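Local coordinates for protein phosphodiesterase (Candida albicans, PDB 6CPU) that belongs to the phosphodiesterase family, with a largely helical, HD-type metal-binding domain that holds zinc and magnesium ions, at residues Ile291-Leu296 and Leu548-Tyr553. Residues are numbered along the deposited sequence; the frame is centred on the assembly and turned at random.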
loop_
_atom_site.group_PDB
_atom_site.type_symbol
_atom_site.label_atom_id
_atom_site.label_comp_id
_atom_site.label_asym_id
_atom_site.label_seq_id
_atom_site.Cartn_x
_atom_site.Cartn_y
_atom_site.Cartn_z
ATOM N N ILE A 291 -20.443 1.481 2.777
ATOM C CA ILE A 291 -21.608 0.624 3.021
ATOM C C ILE A 291 -22.588 1.344 3.944
ATOM O O ILE A 291 -23.760 1.503 3.611
ATOM C CB ILE A 291 -21.219 -0.741 3.609
ATOM C CG1 ILE A 291 -20.542 -1.591 2.528
ATOM C CG2 ILE A 291 -22.451 -1.471 4.148
ATOM C CD1 ILE A 291 -19.641 -2.655 3.093
ATOM N N ARG A 292 -22.089 1.809 5.083
ATOM C CA ARG A 292 -22.933 2.475 6.068
ATOM C C ARG A 292 -23.539 3.792 5.557
ATOM O O ARG A 292 -24.536 4.263 6.102
ATOM C CB ARG A 292 -22.161 2.674 7.370
ATOM C CG ARG A 292 -21.812 1.360 8.049
ATOM C CD ARG A 292 -21.336 1.580 9.469
ATOM N NE ARG A 292 -20.742 0.383 10.067
ATOM C CZ ARG A 292 -21.425 -0.632 10.597
ATOM N NH1 ARG A 292 -22.755 -0.638 10.603
ATOM N NH2 ARG A 292 -20.766 -1.662 11.118
ATOM N N LEU A 293 -22.951 4.364 4.506
ATOM C CA LEU A 293 -23.505 5.533 3.811
ATOM C C LEU A 293 -24.487 5.159 2.704
ATOM O O LEU A 293 -25.058 6.039 2.060
ATOM C CB LEU A 293 -22.368 6.368 3.197
ATOM C CG LEU A 293 -21.546 7.180 4.197
ATOM C CD1 LEU A 293 -20.196 7.581 3.606
ATOM C CD2 LEU A 293 -22.330 8.409 4.640
ATOM N N GLY A 294 -24.658 3.866 2.452
ATOM C CA GLY A 294 -25.554 3.410 1.403
ATOM C C GLY A 294 -25.007 3.549 -0.000
ATOM O O GLY A 294 -25.756 3.410 -0.964
ATOM N N SER A 295 -23.702 3.816 -0.130
ATOM C CA SER A 295 -23.062 3.877 -1.444
ATOM C C SER A 295 -22.740 2.485 -1.971
ATOM O O SER A 295 -22.551 2.303 -3.170
ATOM C CB SER A 295 -21.786 4.718 -1.401
ATOM O OG SER A 295 -22.089 6.092 -1.540
ATOM N N LEU A 296 -22.668 1.515 -1.064
ATOM C CA LEU A 296 -22.601 0.106 -1.424
ATOM C C LEU A 296 -23.625 -0.647 -0.591
ATOM O O LEU A 296 -23.790 -0.336 0.585
ATOM C CB LEU A 296 -21.236 -0.471 -1.080
ATOM C CG LEU A 296 -20.013 0.021 -1.847
ATOM C CD1 LEU A 296 -18.771 -0.307 -1.034
ATOM C CD2 LEU A 296 -19.945 -0.595 -3.230
ATOM N N LEU A 548 -22.357 13.548 8.078
ATOM C CA LEU A 548 -22.761 12.218 7.631
ATOM C C LEU A 548 -23.103 11.355 8.849
ATOM O O LEU A 548 -22.264 10.577 9.323
ATOM C CB LEU A 548 -21.639 11.573 6.812
ATOM C CG LEU A 548 -21.200 12.294 5.534
ATOM C CD1 LEU A 548 -19.948 11.622 4.977
ATOM C CD2 LEU A 548 -22.303 12.326 4.485
ATOM N N PRO A 549 -24.343 11.489 9.362
ATOM C CA PRO A 549 -24.803 10.846 10.605
ATOM C C PRO A 549 -24.411 9.377 10.763
ATOM O O PRO A 549 -24.149 8.930 11.878
ATOM C CB PRO A 549 -26.333 10.951 10.510
ATOM C CG PRO A 549 -26.591 12.122 9.641
ATOM C CD PRO A 549 -25.416 12.271 8.717
ATOM N N GLN A 550 -24.372 8.636 9.657
ATOM C CA GLN A 550 -24.138 7.185 9.709
ATOM C C GLN A 550 -22.762 6.777 10.252
ATOM O O GLN A 550 -22.572 5.624 10.642
ATOM C CB GLN A 550 -24.345 6.551 8.336
ATOM C CG GLN A 550 -25.726 6.760 7.729
ATOM C CD GLN A 550 -25.757 7.862 6.690
ATOM O OE1 GLN A 550 -25.222 8.950 6.907
ATOM N NE2 GLN A 550 -26.398 7.591 5.559
ATOM N N LEU A 551 -21.810 7.711 10.289
ATOM C CA LEU A 551 -20.463 7.409 10.782
ATOM C C LEU A 551 -20.260 7.765 12.254
ATOM O O LEU A 551 -19.133 7.704 12.757
ATOM C CB LEU A 551 -19.411 8.109 9.903
ATOM C CG LEU A 551 -19.656 8.038 8.386
ATOM C CD1 LEU A 551 -18.502 8.684 7.631
ATOM C CD2 LEU A 551 -19.868 6.607 7.907
ATOM N N GLN A 552 -21.347 8.098 12.961
ATOM C CA GLN A 552 -21.272 8.489 14.375
ATOM C C GLN A 552 -20.574 7.426 15.225
ATOM O O GLN A 552 -19.876 7.752 16.188
ATOM C CB GLN A 552 -22.686 8.796 14.926
ATOM C CG GLN A 552 -22.756 9.168 16.405
ATOM C CD GLN A 552 -22.045 10.470 16.733
ATOM O OE1 GLN A 552 -22.046 11.413 15.942
ATOM N NE2 GLN A 552 -21.442 10.531 17.912
ATOM N N TYR A 553 -20.743 6.156 14.856
ATOM C CA TYR A 553 -20.112 5.064 15.589
ATOM C C TYR A 553 -18.600 5.249 15.760
ATOM O O TYR A 553 -18.029 4.789 16.751
ATOM C CB TYR A 553 -20.428 3.721 14.925
ATOM C CG TYR A 553 -19.615 3.430 13.678
ATOM C CD1 TYR A 553 -18.412 2.735 13.760
ATOM C CD2 TYR A 553 -20.048 3.848 12.426
ATOM C CE1 TYR A 553 -17.663 2.464 12.624
ATOM C CE2 TYR A 553 -19.303 3.581 11.287
ATOM C CZ TYR A 553 -18.113 2.883 11.393
ATOM O OH TYR A 553 -17.368 2.610 10.261
#
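R292 reaches over the face of the Y553 ring in a cation-pi contact, its CZ 5.0 Å from the ring centroid. CZ stands 17° off the ring normal, yet the guanidinium is not laid flat on the ring: the two planes are 60° apart, and the nearest approach is made by the methylene before it, CD lying 3.4 Å from Y553 CE2. Arginine suits this place because its chain, extended from CG to NE, offers both a hydrocarbon arm to the ring and a charged end past that arm, where NH1 hydrogen-bonds to E304 O. Tyrosine supplies the broad pi face, and W218 packs against it edge-to-face.

Beyond the aromatic contact, L293 crosses both L548 and L551 at about a right angle. Leucine's branched, unpolar end lets CD2 meet L548 CB at 3.9 Å while CG lies 4.1 Å from L551 CD2; L457 of helix 446-462 touches both L293 and L551. Q550, more exposed, rests its aliphatic part on the other backbone, CB and CG both 3.2 Å from R292 O without a hydrogen bond. The bend at chi2 (100°) turns its amide to L293, with Q550 OE1 3.7 Å from L293 CD2.

The contact joins two helix boundaries: helix 276-292 closes in a Schellman motif at G294, where glycine, lacking CB, readily takes positive phi, and 548-553 links helix 525-547 to helix 552-569. With no hydrogen bond between the segments, their association rests on dispersion and cation-pi attraction. R292 NE is buried without a hydrogen-bond partner; the ring can at most favour the guanidinium's spread charge, probably modestly.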